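Local coordinates for esterase (Thermotoga maritima, PDB 3DOH), which probably hydrolyses carboxylic esters as a thermostable esterase, its alpha/beta-hydrolase domain following an immunoglobulin-like N-terminal domain, at residues E262-I267 / W374-S379. Sequence-based numbering, arbitrary orientation.
Sequences ENRIYI and WLFEQS
Arg-264 and Ser-379 bring the two backbones nearest, with their CA atoms 5.1 Å apart, whereas Tyr-266 CA and Leu-375 CA stand 7.4 Å apart; the wider gap is filled by the tyrosine side chain. Segment 262-267 turns a corner at Glu-262 and Asn-263 before running into strand 264-270, and segment 374-379 is the last turn of helix 369-376 with the chain that leaves it.

Tyr-266 carries most of the contact. Its CB points toward the helix end, and the ring lies with one face against Leu-375, whose CG sits 4.0 Å from the ring centroid and 25° off the normal, a CH-pi contact. Leu-375 CG, anti to its backbone N, comes over the ring, and both methyls lie 3.8 Å from Tyr-266 CB. The carbonyl O of Arg-264 lies over the opposite face. Phe-376 meets the ring obliquely, its CD1 3.5 Å from Tyr-266 CE2, with the planes at 80°.

At the tip, Tyr-266 OH donates to Gln-378 O; the 2.4 Å separation is very short and its exact length doubtful. Arg-264 NH1 donates in the guanidinium plane to the same hydroxyl at 3.3 Å, nearly straight at 166°. The arginine chain, bent at chi2 and chi3, passes Gln-378 O with its CD and curls back to the phenol. Gln-378 NE2 donates to Trp-374 O at 3.1 Å, tying the side chain back to the helix. Ser-379 CA makes a CA-H...O contact with Asn-263 O.

Strand 264-270 pairs in parallel with strands 174-180 and 290-294, and Leu-375 also packs on Ala-290 and Ile-292. The arrangement is C-terminal helix packing on the central sheet of an alpha/beta-hydrolase fold, at the start of the strand that leads to the probable nucleophile elbow at Ser-271.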
ATOM      1  N   GLU A 262      49.026  32.030   0.182  1.00 29.11           N
ATOM      2  CA  GLU A 262      49.396  31.774  -1.228  1.00 29.96           C
ATOM      3  C   GLU A 262      49.606  30.277  -1.492  1.00 29.09           C
ATOM      4  O   GLU A 262      49.516  29.830  -2.628  1.00 29.12           O
ATOM      5  CB  GLU A 262      50.691  32.513  -1.680  1.00 29.76           C
ATOM      6  CG  GLU A 262      51.100  33.775  -0.905  1.00 36.72           C
ATOM      7  CD  GLU A 262      51.677  33.495   0.505  1.00 43.59           C
ATOM      8  OE1 GLU A 262      51.007  33.837   1.527  1.00 44.38           O
ATOM      9  OE2 GLU A 262      52.807  32.926   0.579  1.00 46.54           O
ATOM     10  N   ASN A 263      49.949  29.521  -0.456  1.00 28.80           N
ATOM     11  CA  ASN A 263      50.229  28.087  -0.612  1.00 29.45           C
ATOM     12  C   ASN A 263      49.041  27.118  -0.567  1.00 29.03           C
ATOM     13  O   ASN A 263      49.219  25.923  -0.737  1.00 29.06           O
ATOM     14  CB  ASN A 263      51.275  27.645   0.402  1.00 29.73           C
ATOM     15  CG  ASN A 263      52.567  28.445   0.283  1.00 32.49           C
ATOM     16  OD1 ASN A 263      53.191  28.756   1.291  1.00 34.10           O
ATOM     17  ND2 ASN A 263      52.974  28.781  -0.960  1.00 34.14           N
ATOM     18  N   ARG A 264      47.846  27.650  -0.335  1.00 28.94           N
ATOM     19  CA  ARG A 264      46.653  26.823  -0.210  1.00 28.77           C
ATOM     20  C   ARG A 264      45.453  27.497  -0.863  1.00 28.82           C
ATOM     21  O   ARG A 264      44.412  27.678  -0.231  1.00 29.59           O
ATOM     22  CB  ARG A 264      46.356  26.529   1.261  1.00 28.58           C
ATOM     23  CG  ARG A 264      47.548  26.000   2.042  1.00 29.44           C
ATOM     24  CD  ARG A 264      47.133  24.902   3.008  1.00 31.25           C
ATOM     25  NE  ARG A 264      46.997  25.397   4.374  1.00 31.41           N
ATOM     26  CZ  ARG A 264      46.088  24.962   5.240  1.00 30.64           C
ATOM     27  NH1 ARG A 264      45.229  24.017   4.882  1.00 28.83           N
ATOM     28  NH2 ARG A 264      46.037  25.470   6.463  1.00 29.16           N
ATOM     29  N   ILE A 265      45.604  27.866  -2.131  1.00 28.03           N
ATOM     30  CA  ILE A 265      44.468  28.300  -2.932  1.00 28.21           C
ATOM     31  C   ILE A 265      43.991  27.068  -3.708  1.00 27.83           C
ATOM     32  O   ILE A 265      44.653  26.608  -4.652  1.00 28.35           O
ATOM     33  CB  ILE A 265      44.809  29.503  -3.879  1.00 28.41           C
ATOM     34  CG1 ILE A 265      45.152  30.737  -3.046  1.00 29.23           C
ATOM     35  CG2 ILE A 265      43.615  29.852  -4.797  1.00 27.46           C
ATOM     36  CD1 ILE A 265      45.900  31.776  -3.856  1.00 32.79           C
ATOM     37  N   TYR A 266      42.874  26.517  -3.268  1.00 26.58           N
ATOM     38  CA  TYR A 266      42.321  25.313  -3.832  1.00 24.98           C
ATOM     39  C   TYR A 266      41.280  25.744  -4.830  1.00 25.52           C
ATOM     40  O   TYR A 266      40.831  26.880  -4.830  1.00 25.92           O
ATOM     41  CB  TYR A 266      41.673  24.536  -2.730  1.00 23.98           C
ATOM     42  CG  TYR A 266      42.593  24.229  -1.538  1.00 24.70           C
ATOM     43  CD1 TYR A 266      43.829  23.630  -1.724  1.00 24.31           C
ATOM     44  CD2 TYR A 266      42.189  24.475  -0.215  1.00 23.05           C
ATOM     45  CE1 TYR A 266      44.650  23.322  -0.648  1.00 22.60           C
ATOM     46  CE2 TYR A 266      43.012  24.158   0.868  1.00 19.14           C
ATOM     47  CZ  TYR A 266      44.240  23.585   0.635  1.00 22.26           C
ATOM     48  OH  TYR A 266      45.101  23.244   1.683  1.00 24.21           O
ATOM     49  N   ILE A 267      40.893  24.850  -5.713  1.00 26.35           N
ATOM     50  CA  ILE A 267      39.898  25.205  -6.720  1.00 26.50           C
ATOM     51  C   ILE A 267      39.055  24.005  -7.162  1.00 26.78           C
ATOM     52  O   ILE A 267      39.601  22.937  -7.431  1.00 27.10           O
ATOM     53  CB  ILE A 267      40.550  25.872  -7.960  1.00 26.78           C
ATOM     54  CG1 ILE A 267      39.479  26.341  -8.954  1.00 24.94           C
ATOM     55  CG2 ILE A 267      41.592  24.942  -8.602  1.00 25.61           C
ATOM     56  CD1 ILE A 267      39.956  27.486  -9.834  1.00 23.77           C
ATOM     57  N   TRP A 374      40.677  15.765   2.484  1.00 29.87           N
ATOM     58  CA  TRP A 374      41.809  15.617   1.612  1.00 27.91           C
ATOM     59  C   TRP A 374      42.242  16.959   1.019  1.00 27.65           C
ATOM     60  O   TRP A 374      43.432  17.235   0.878  1.00 26.93           O
ATOM     61  CB  TRP A 374      41.463  14.646   0.501  1.00 27.10           C
ATOM     62  CG  TRP A 374      42.508  14.604  -0.599  1.00 27.54           C
ATOM     63  CD1 TRP A 374      43.630  13.808  -0.635  1.00 26.07           C
ATOM     64  CD2 TRP A 374      42.538  15.391  -1.824  1.00 26.55           C
ATOM     65  NE1 TRP A 374      44.325  14.034  -1.805  1.00 25.94           N
ATOM     66  CE2 TRP A 374      43.680  14.993  -2.547  1.00 26.61           C
ATOM     67  CE3 TRP A 374      41.687  16.347  -2.393  1.00 27.29           C
ATOM     68  CZ2 TRP A 374      44.014  15.558  -3.796  1.00 26.56           C
ATOM     69  CZ3 TRP A 374      42.030  16.904  -3.644  1.00 26.09           C
ATOM     70  CH2 TRP A 374      43.179  16.511  -4.316  1.00 25.11           C
ATOM     71  N   LEU A 375      41.284  17.811   0.663  1.00 27.67           N
ATOM     72  CA  LEU A 375      41.675  19.033  -0.026  1.00 27.57           C
ATOM     73  C   LEU A 375      42.496  19.828   0.959  1.00 28.11           C
ATOM     74  O   LEU A 375      43.557  20.349   0.599  1.00 27.75           O
ATOM     75  CB  LEU A 375      40.476  19.811  -0.539  1.00 27.36           C
ATOM     76  CG  LEU A 375      40.676  21.114  -1.328  1.00 26.38           C
ATOM     77  CD1 LEU A 375      41.018  20.831  -2.780  1.00 26.29           C
ATOM     78  CD2 LEU A 375      39.394  21.870  -1.262  1.00 19.65           C
ATOM     79  N   PHE A 376      42.042  19.843   2.213  1.00 28.01           N
ATOM     80  CA  PHE A 376      42.726  20.619   3.246  1.00 28.97           C
ATOM     81  C   PHE A 376      44.106  20.117   3.676  1.00 29.71           C
ATOM     82  O   PHE A 376      44.881  20.885   4.250  1.00 29.68           O
ATOM     83  CB  PHE A 376      41.823  20.963   4.454  1.00 27.93           C
ATOM     84  CG  PHE A 376      40.804  21.987   4.124  1.00 27.05           C
ATOM     85  CD1 PHE A 376      41.189  23.268   3.758  1.00 26.42           C
ATOM     86  CD2 PHE A 376      39.461  21.674   4.104  1.00 26.27           C
ATOM     87  CE1 PHE A 376      40.251  24.233   3.410  1.00 25.17           C
ATOM     88  CE2 PHE A 376      38.518  22.655   3.744  1.00 28.20           C
ATOM     89  CZ  PHE A 376      38.924  23.932   3.386  1.00 23.95           C
ATOM     90  N   GLU A 377      44.437  18.862   3.415  1.00 30.47           N
ATOM     91  CA  GLU A 377      45.817  18.462   3.716  1.00 31.15           C
ATOM     92  C   GLU A 377      46.775  18.807   2.568  1.00 31.58           C
ATOM     93  O   GLU A 377      47.958  18.460   2.614  1.00 31.96           O
ATOM     94  CB  GLU A 377      45.918  17.027   4.205  1.00 30.29           C
ATOM     95  CG  GLU A 377      44.862  16.121   3.600  1.00 34.28           C
ATOM     96  CD  GLU A 377      44.590  14.850   4.419  1.00 36.67           C
ATOM     97  OE1 GLU A 377      44.839  13.721   3.912  1.00 35.31           O
ATOM     98  OE2 GLU A 377      44.124  14.987   5.571  1.00 37.60           O
ATOM     99  N   GLN A 378      46.293  19.526   1.547  1.00 31.98           N
ATOM    100  CA  GLN A 378      47.201  19.909   0.453  1.00 31.72           C
ATOM    101  C   GLN A 378      47.781  21.315   0.628  1.00 32.03           C
ATOM    102  O   GLN A 378      47.212  22.141   1.346  1.00 32.56           O
ATOM    103  CB  GLN A 378      46.559  19.745  -0.909  1.00 31.23           C
ATOM    104  CG  GLN A 378      45.893  18.417  -1.166  1.00 31.94           C
ATOM    105  CD  GLN A 378      46.742  17.170  -0.869  1.00 30.21           C
ATOM    106  OE1 GLN A 378      47.926  17.074  -1.219  1.00 31.04           O
ATOM    107  NE2 GLN A 378      46.110  16.201  -0.239  1.00 27.75           N
ATOM    108  N   SER A 379      48.917  21.558  -0.030  1.00 32.10           N
ATOM    109  CA  SER A 379      49.724  22.793   0.089  1.00 32.28           C
ATOM    110  C   SER A 379      50.949  22.712  -0.836  1.00 32.18           C
ATOM    111  O   SER A 379      51.217  21.647  -1.388  1.00 32.80           O
ATOM    112  CB  SER A 379      50.213  22.983   1.530  1.00 31.92           C
ATOM    113  OG  SER A 379      51.164  24.025   1.590  1.00 32.33           O
TER